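Local coordinates for protein glucosidase (Croceicoccus marinus, PDB 5Z3K) that probably hydrolyses O-glycosidic bonds, acting as a family 39 beta-glucosidase of a deep-sea bacterium, at residues A[36-41]-A[308-313]; A[68-73]-A[110-115]. All blocks are in the same frame, centred on the assembly; numbering follows the deposited sequence.

Interaction 1 of 2, residues A[36-41]-A[308-313]; sequences TDSVPD and ADFHYN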
ATOM      1  N   THR A  36     -12.266  16.875 -11.101  1.00 17.37           N
ATOM      2  CA  THR A  36     -10.897  16.779 -10.597  1.00 20.82           C
ATOM      3  C   THR A  36      -9.986  16.582 -11.812  1.00 19.62           C
ATOM      4  O   THR A  36      -9.402  15.532 -12.048  1.00 21.71           O
ATOM      5  CB  THR A  36     -10.741  15.633  -9.594  1.00 21.60           C
ATOM      6  OG1 THR A  36     -11.772  15.717  -8.606  1.00 17.53           O
ATOM      7  CG2 THR A  36      -9.366  15.688  -8.906  1.00 19.21           C
ATOM      8  N   ASP A  37      -9.857  17.603 -12.648  1.00 20.85           N
ATOM      9  CA  ASP A  37      -9.139  17.395 -13.897  1.00 24.32           C
ATOM     10  C   ASP A  37      -7.785  18.091 -13.951  1.00 21.90           C
ATOM     11  O   ASP A  37      -7.156  18.104 -15.009  1.00 28.93           O
ATOM     12  CB  ASP A  37      -9.998  17.814 -15.085  1.00 31.10           C
ATOM     13  CG  ASP A  37     -10.620  19.165 -14.905  1.00 31.06           C
ATOM     14  OD1 ASP A  37      -9.960  20.065 -14.334  1.00 34.21           O
ATOM     15  OD2 ASP A  37     -11.781  19.319 -15.341  1.00 38.31           O
ATOM     16  N   SER A  38      -7.311  18.643 -12.837  1.00 24.06           N
ATOM     17  CA  SER A  38      -6.040  19.351 -12.839  1.00 26.43           C
ATOM     18  C   SER A  38      -4.840  18.420 -12.704  1.00 27.57           C
ATOM     19  O   SER A  38      -3.712  18.851 -12.966  1.00 29.97           O
ATOM     20  CB  SER A  38      -6.013  20.387 -11.710  1.00 27.77           C
ATOM     21  OG  SER A  38      -6.212  19.790 -10.437  1.00 27.01           O
ATOM     22  N   VAL A  39      -5.052  17.164 -12.327  1.00 20.04           N
ATOM     23  CA  VAL A  39      -3.952  16.255 -12.008  1.00 16.38           C
ATOM     24  C   VAL A  39      -3.362  15.653 -13.275  1.00 15.59           C
ATOM     25  O   VAL A  39      -4.058  15.503 -14.293  1.00 14.07           O
ATOM     26  CB  VAL A  39      -4.416  15.147 -11.050  1.00 14.01           C
ATOM     27  CG1 VAL A  39      -4.945  15.757  -9.778  1.00 13.09           C
ATOM     28  CG2 VAL A  39      -5.469  14.277 -11.729  1.00 14.45           C
ATOM     29  N   PRO A  40      -2.090  15.284 -13.254  1.00 16.15           N
ATOM     30  CA  PRO A  40      -1.499  14.612 -14.411  1.00 13.29           C
ATOM     31  C   PRO A  40      -2.064  13.213 -14.597  1.00 14.69           C
ATOM     32  O   PRO A  40      -2.553  12.571 -13.663  1.00 17.15           O
ATOM     33  CB  PRO A  40      -0.004  14.561 -14.063  1.00 12.99           C
ATOM     34  CG  PRO A  40       0.041  14.566 -12.602  1.00 17.14           C
ATOM     35  CD  PRO A  40      -1.127  15.437 -12.144  1.00 15.73           C
ATOM     36  N   ASP A  41      -1.973  12.725 -15.831  1.00 13.75           N
ATOM     37  CA  ASP A  41      -2.349  11.343 -16.137  1.00 14.20           C
ATOM     38  C   ASP A  41      -1.116  10.458 -15.978  1.00 13.48           C
ATOM     39  O   ASP A  41      -0.250  10.425 -16.855  1.00 12.11           O
ATOM     40  CB  ASP A  41      -2.933  11.250 -17.543  1.00 12.62           C
ATOM     41  CG  ASP A  41      -3.576   9.891 -17.832  1.00 16.10           C
ATOM     42  OD1 ASP A  41      -3.201   8.883 -17.195  1.00 12.94           O
ATOM     43  OD2 ASP A  41      -4.465   9.828 -18.712  1.00 17.51           O
ATOM     44  N   ALA A 308      -1.186  15.862  -4.666  1.00 13.33           N
ATOM     45  CA  ALA A 308      -2.272  16.829  -4.714  1.00 14.55           C
ATOM     46  C   ALA A 308      -3.464  16.262  -3.955  1.00 17.92           C
ATOM     47  O   ALA A 308      -4.046  15.249  -4.353  1.00 18.72           O
ATOM     48  CB  ALA A 308      -2.643  17.163  -6.166  1.00 13.68           C
ATOM     49  N   ASP A 309      -3.813  16.892  -2.841  1.00 15.84           N
ATOM     50  CA  ASP A 309      -4.778  16.363  -1.887  1.00 15.95           C
ATOM     51  C   ASP A 309      -5.991  17.281  -1.941  1.00 19.32           C
ATOM     52  O   ASP A 309      -5.905  18.445  -1.548  1.00 17.15           O
ATOM     53  CB  ASP A 309      -4.145  16.300  -0.495  1.00 14.53           C
ATOM     54  CG  ASP A 309      -5.111  15.841   0.597  1.00 16.72           C
ATOM     55  OD1 ASP A 309      -6.331  16.086   0.503  1.00 15.58           O
ATOM     56  OD2 ASP A 309      -4.622  15.248   1.575  1.00 16.10           O
ATOM     57  N   PHE A 310      -7.107  16.763  -2.444  1.00 17.34           N
ATOM     58  CA  PHE A 310      -8.307  17.559  -2.667  1.00 17.68           C
ATOM     59  C   PHE A 310      -9.268  17.505  -1.492  1.00 19.71           C
ATOM     60  O   PHE A 310     -10.426  17.919  -1.618  1.00 16.96           O
ATOM     61  CB  PHE A 310      -8.992  17.102  -3.953  1.00 16.09           C
ATOM     62  CG  PHE A 310      -8.151  17.316  -5.181  1.00 18.18           C
ATOM     63  CD1 PHE A 310      -7.212  16.378  -5.569  1.00 17.78           C
ATOM     64  CD2 PHE A 310      -8.283  18.472  -5.929  1.00 18.79           C
ATOM     65  CE1 PHE A 310      -6.424  16.581  -6.699  1.00 17.58           C
ATOM     66  CE2 PHE A 310      -7.502  18.686  -7.064  1.00 19.04           C
ATOM     67  CZ  PHE A 310      -6.568  17.740  -7.443  1.00 23.00           C
ATOM     68  N   HIS A 311      -8.810  16.999  -0.354  1.00 14.60           N
ATOM     69  CA  HIS A 311      -9.562  17.042   0.889  1.00 18.16           C
ATOM     70  C   HIS A 311      -8.968  18.037   1.873  1.00 21.24           C
ATOM     71  O   HIS A 311      -9.685  18.896   2.392  1.00 19.13           O
ATOM     72  CB  HIS A 311      -9.613  15.628   1.472  1.00 15.28           C
ATOM     73  CG  HIS A 311     -10.111  14.620   0.485  1.00 14.09           C
ATOM     74  ND1 HIS A 311     -11.452  14.450   0.215  1.00 13.94           N
ATOM     75  CD2 HIS A 311      -9.450  13.773  -0.342  1.00 15.73           C
ATOM     76  CE1 HIS A 311     -11.599  13.518  -0.710  1.00 17.20           C
ATOM     77  NE2 HIS A 311     -10.399  13.089  -1.063  1.00 14.51           N
ATOM     78  N   TYR A 312      -7.659  17.956   2.111  1.00 21.31           N
ATOM     79  CA  TYR A 312      -6.919  18.953   2.873  1.00 20.44           C
ATOM     80  C   TYR A 312      -6.475  20.137   2.019  1.00 21.12           C
ATOM     81  O   TYR A 312      -6.070  21.162   2.578  1.00 20.79           O
ATOM     82  CB  TYR A 312      -5.695  18.305   3.527  1.00 19.01           C
ATOM     83  CG  TYR A 312      -6.041  17.458   4.724  1.00 22.72           C
ATOM     84  CD1 TYR A 312      -6.108  18.014   5.987  1.00 20.41           C
ATOM     85  CD2 TYR A 312      -6.313  16.102   4.585  1.00 19.29           C
ATOM     86  CE1 TYR A 312      -6.438  17.244   7.094  1.00 23.34           C
ATOM     87  CE2 TYR A 312      -6.644  15.326   5.681  1.00 23.27           C
ATOM     88  CZ  TYR A 312      -6.705  15.904   6.931  1.00 26.17           C
ATOM     89  OH  TYR A 312      -7.032  15.139   8.027  1.00 29.29           O
ATOM     90  N   ASN A 313      -6.541  20.019   0.694  1.00 20.67           N
ATOM     91  CA  ASN A 313      -6.227  21.108  -0.240  1.00 17.36           C
ATOM     92  C   ASN A 313      -4.796  21.617  -0.071  1.00 24.01           C
ATOM     93  O   ASN A 313      -4.549  22.814   0.111  1.00 20.14           O
ATOM     94  CB  ASN A 313      -7.243  22.242  -0.120  1.00 24.74           C
ATOM     95  CG  ASN A 313      -8.606  21.829  -0.612  1.00 28.49           C
ATOM     96  OD1 ASN A 313      -8.730  21.232  -1.680  1.00 33.01           O
ATOM     97  ND2 ASN A 313      -9.636  22.113   0.176  1.00 32.86           N
TER
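The ring of Phe310 is met by three residues of 36-41, one over a face and two at the edge. Thr36 lies over one face: its CG2 sits 3.8 Å from the ring centroid and only 12° off the normal, which is the geometry of a CH-pi contact. The threonine's first torsion (chi1 -50°) sets this methyl anti to the backbone N and pointing at the ring. Val39 meets the edge instead, with CG1 3.5 Å from Phe310 CZ and as close to CE1, near the ring plane. This methyl and that of Thr36 make the tight, buried part of the contact, and Val60 packs on Thr36 as well. Both segments belong to loops of a TIM barrel: 36-41 runs between strand 25-27 and helix 43-48, while the segment 308-313 comes after the eighth barrel strand, 298-301, so the ring joins the first and last strand connections of the closed barrel. Ser38, on the solvent side, overlaps the ring less and offers only OG at its edge, 3.6 Å from Phe310 CZ and in the ring plane. Behind the phenylalanine the turn is fixed by Asp309, whose OD1 receives two backbone donors: His311 N at 2.8 Å, closing an Asx turn and arriving nearly in line with the C-O bond, and Tyr312 N at 2.8 Å from above the carboxylate plane.

Interaction 2 of 2, residues A[68-73]-A[110-115]; sequences NPTSLF and ASEIPA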
ATOM      1  N   ASN A  68     -23.492  17.693   0.674  1.00 19.45           N
ATOM      2  CA  ASN A  68     -22.224  18.102   0.076  1.00 18.60           C
ATOM      3  C   ASN A  68     -22.273  17.735  -1.402  1.00 18.82           C
ATOM      4  O   ASN A  68     -22.519  16.568  -1.739  1.00 17.77           O
ATOM      5  CB  ASN A  68     -21.056  17.411   0.800  1.00 17.90           C
ATOM      6  CG  ASN A  68     -19.688  17.783   0.238  1.00 18.36           C
ATOM      7  OD1 ASN A  68     -19.567  18.403  -0.815  1.00 22.06           O
ATOM      8  ND2 ASN A  68     -18.639  17.369   0.944  1.00 22.15           N
ATOM      9  N   PRO A  69     -22.071  18.699  -2.314  1.00 18.88           N
ATOM     10  CA  PRO A  69     -22.193  18.383  -3.748  1.00 22.14           C
ATOM     11  C   PRO A  69     -21.267  17.279  -4.231  1.00 18.32           C
ATOM     12  O   PRO A  69     -21.651  16.507  -5.120  1.00 18.80           O
ATOM     13  CB  PRO A  69     -21.869  19.723  -4.426  1.00 21.63           C
ATOM     14  CG  PRO A  69     -22.311  20.743  -3.439  1.00 25.17           C
ATOM     15  CD  PRO A  69     -22.006  20.151  -2.071  1.00 21.26           C
ATOM     16  N   THR A  70     -20.057  17.188  -3.684  1.00 18.29           N
ATOM     17  CA  THR A  70     -19.089  16.209  -4.166  1.00 18.45           C
ATOM     18  C   THR A  70     -19.285  14.827  -3.553  1.00 16.73           C
ATOM     19  O   THR A  70     -18.592  13.885  -3.956  1.00 15.87           O
ATOM     20  CB  THR A  70     -17.663  16.686  -3.876  1.00 17.31           C
ATOM     21  OG1 THR A  70     -17.482  16.811  -2.460  1.00 20.43           O
ATOM     22  CG2 THR A  70     -17.395  18.027  -4.542  1.00 20.02           C
ATOM     23  N   SER A  71     -20.186  14.693  -2.584  1.00 14.65           N
ATOM     24  CA  SER A  71     -20.423  13.424  -1.907  1.00 14.47           C
ATOM     25  C   SER A  71     -21.125  12.439  -2.836  1.00 14.93           C
ATOM     26  O   SER A  71     -21.817  12.827  -3.779  1.00 14.75           O
ATOM     27  CB  SER A  71     -21.262  13.654  -0.644  1.00 14.60           C
ATOM     28  OG  SER A  71     -21.665  12.430  -0.030  1.00 16.35           O
ATOM     29  N   LEU A  72     -20.952  11.145  -2.540  1.00 12.93           N
ATOM     30  CA  LEU A  72     -21.595  10.094  -3.326  1.00 14.18           C
ATOM     31  C   LEU A  72     -23.113  10.161  -3.222  1.00 16.38           C
ATOM     32  O   LEU A  72     -23.817   9.692  -4.123  1.00 16.67           O
ATOM     33  CB  LEU A  72     -21.112   8.715  -2.869  1.00 16.06           C
ATOM     34  CG  LEU A  72     -19.668   8.293  -3.173  1.00 18.41           C
ATOM     35  CD1 LEU A  72     -19.267   7.165  -2.234  1.00 17.00           C
ATOM     36  CD2 LEU A  72     -19.551   7.840  -4.603  1.00 17.29           C
ATOM     37  N   PHE A  73     -23.631  10.698  -2.117  1.00 14.97           N
ATOM     38  CA  PHE A  73     -25.061  10.924  -1.927  1.00 17.84           C
ATOM     39  C   PHE A  73     -25.201  12.378  -1.498  1.00 15.40           C
ATOM     40  O   PHE A  73     -25.211  12.685  -0.299  1.00 17.48           O
ATOM     41  CB  PHE A  73     -25.640   9.958  -0.894  1.00 17.70           C
ATOM     42  CG  PHE A  73     -27.125   9.770  -1.008  1.00 17.56           C
ATOM     43  CD1 PHE A  73     -27.659   8.942  -1.985  1.00 16.67           C
ATOM     44  CD2 PHE A  73     -27.985  10.401  -0.116  1.00 21.36           C
ATOM     45  CE1 PHE A  73     -29.028   8.760  -2.085  1.00 20.36           C
ATOM     46  CE2 PHE A  73     -29.349  10.221  -0.206  1.00 18.54           C
ATOM     47  CZ  PHE A  73     -29.874   9.400  -1.195  1.00 20.11           C
ATOM     48  N   ALA A 110     -16.114   6.669   3.921  1.00 13.84           N
ATOM     49  CA  ALA A 110     -15.746   7.706   4.882  1.00 14.81           C
ATOM     50  C   ALA A 110     -16.413   9.022   4.515  1.00 16.88           C
ATOM     51  O   ALA A 110     -16.755   9.263   3.353  1.00 14.94           O
ATOM     52  CB  ALA A 110     -14.225   7.903   4.942  1.00 14.22           C
ATOM     53  N   SER A 111     -16.570   9.889   5.522  1.00 14.04           N
ATOM     54  CA  SER A 111     -17.115  11.218   5.287  1.00 13.07           C
ATOM     55  C   SER A 111     -16.057  12.109   4.636  1.00 17.39           C
ATOM     56  O   SER A 111     -14.939  11.678   4.328  1.00 17.11           O
ATOM     57  CB  SER A 111     -17.613  11.840   6.597  1.00 15.55           C
ATOM     58  OG  SER A 111     -16.516  12.247   7.405  1.00 15.14           O
ATOM     59  N   GLU A 112     -16.416  13.379   4.427  1.00 16.54           N
ATOM     60  CA  GLU A 112     -15.525  14.355   3.799  1.00 15.94           C
ATOM     61  C   GLU A 112     -14.534  14.920   4.824  1.00 17.49           C
ATOM     62  O   GLU A 112     -14.519  16.108   5.154  1.00 19.17           O
ATOM     63  CB  GLU A 112     -16.340  15.459   3.134  1.00 14.49           C
ATOM     64  CG  GLU A 112     -15.522  16.430   2.317  1.00 17.35           C
ATOM     65  CD  GLU A 112     -14.497  15.730   1.436  1.00 17.31           C
ATOM     66  OE1 GLU A 112     -13.290  15.976   1.616  1.00 15.11           O
ATOM     67  OE2 GLU A 112     -14.912  14.935   0.568  1.00 16.41           O
ATOM     68  N   ILE A 113     -13.702  14.026   5.340  1.00 17.50           N
ATOM     69  CA  ILE A 113     -12.588  14.415   6.214  1.00 19.19           C
ATOM     70  C   ILE A 113     -11.588  15.240   5.411  1.00 17.62           C
ATOM     71  O   ILE A 113     -11.143  14.784   4.342  1.00 17.48           O
ATOM     72  CB  ILE A 113     -11.914  13.169   6.798  1.00 17.16           C
ATOM     73  CG1 ILE A 113     -12.900  12.379   7.665  1.00 16.01           C
ATOM     74  CG2 ILE A 113     -10.633  13.551   7.543  1.00 17.87           C
ATOM     75  CD1 ILE A 113     -12.601  10.877   7.746  1.00 19.63           C
ATOM     76  N   PRO A 114     -11.142  16.418   5.905  1.00 17.09           N
ATOM     77  CA  PRO A 114     -11.423  16.963   7.242  1.00 18.02           C
ATOM     78  C   PRO A 114     -12.579  17.955   7.345  1.00 20.95           C
ATOM     79  O   PRO A 114     -12.842  18.432   8.443  1.00 22.78           O
ATOM     80  CB  PRO A 114     -10.121  17.691   7.582  1.00 20.68           C
ATOM     81  CG  PRO A 114      -9.706  18.260   6.259  1.00 20.39           C
ATOM     82  CD  PRO A 114     -10.112  17.216   5.217  1.00 21.25           C
ATOM     83  N   ALA A 115     -13.240  18.292   6.240  1.00 19.44           N
ATOM     84  CA  ALA A 115     -14.288  19.305   6.330  1.00 22.95           C
ATOM     85  C   ALA A 115     -15.396  18.857   7.273  1.00 23.76           C
ATOM     86  O   ALA A 115     -15.921  19.660   8.057  1.00 22.78           O
ATOM     87  CB  ALA A 115     -14.842  19.619   4.942  1.00 20.40           C
TER
HETATM   88  O   HOH W   1     -17.407  14.724  -0.326  1.00 17.95           O
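Two loops of the TIM barrel, those following strands 53-55 and 104-109, meet here through an Asx turn on one side and an inverse gamma turn centred on Glu112 on the other. Asn68 opens a type I beta turn, closed by Ser71 N to Asn68 O at 3.1 Å. Within it Asn68 OD1 also accepts from Thr70 N, at 3.2 Å and with the donor 52° out of the carbonyl plane, which defines the Asx turn. With CG anti to the backbone N (chi1 -180°), the amide extends across the gap. Its ND2 comes to 3.5 Å from Glu112 CG, with CB the next atom, so it meets the aliphatic part of the glutamate; the two side chains cross at about a right angle, the amide and carboxylate planes 72° apart. ND2 has its hydrogen-bond partner in Asp64, whose other carboxylate oxygen takes Glu112 N; this one aspartate therefore ties both loops. With an alanine here instead of Asn68, Asp64 OD2 is likely to lose this amide donor and Thr70 N its side-chain acceptor, leaving the turn held by its backbone bond. The glutamate chain is bent, and its two oxygens serve different partners: OE1 is hydrogen-bonded to His311, while OE2 takes water 1, which donates to Glu112 OE2 at 2.7 Å and also bonds Thr70 OG1 at 3.0 Å.

Overall arrangement
Both interactions join loops of the same closed barrel, but different pairs: interaction 1 ties the connection after the first strand to the one beyond the eighth, interaction 2 those after the second and third. Interaction 1 is partly buried and rests on apolar packing round an aromatic ring, with 153 Å² buried between its segments. Interaction 2 is a surface contact of 77 Å², where polar groups and a water do most of the joining. Their centres are about 15 Å apart, and interaction 2 is nested within the chain loop closed by interaction 1. They touch directly: the bond between His311 and Glu112 is the polar tie between them, while Tyr312 CE1 packs on Pro114 CG.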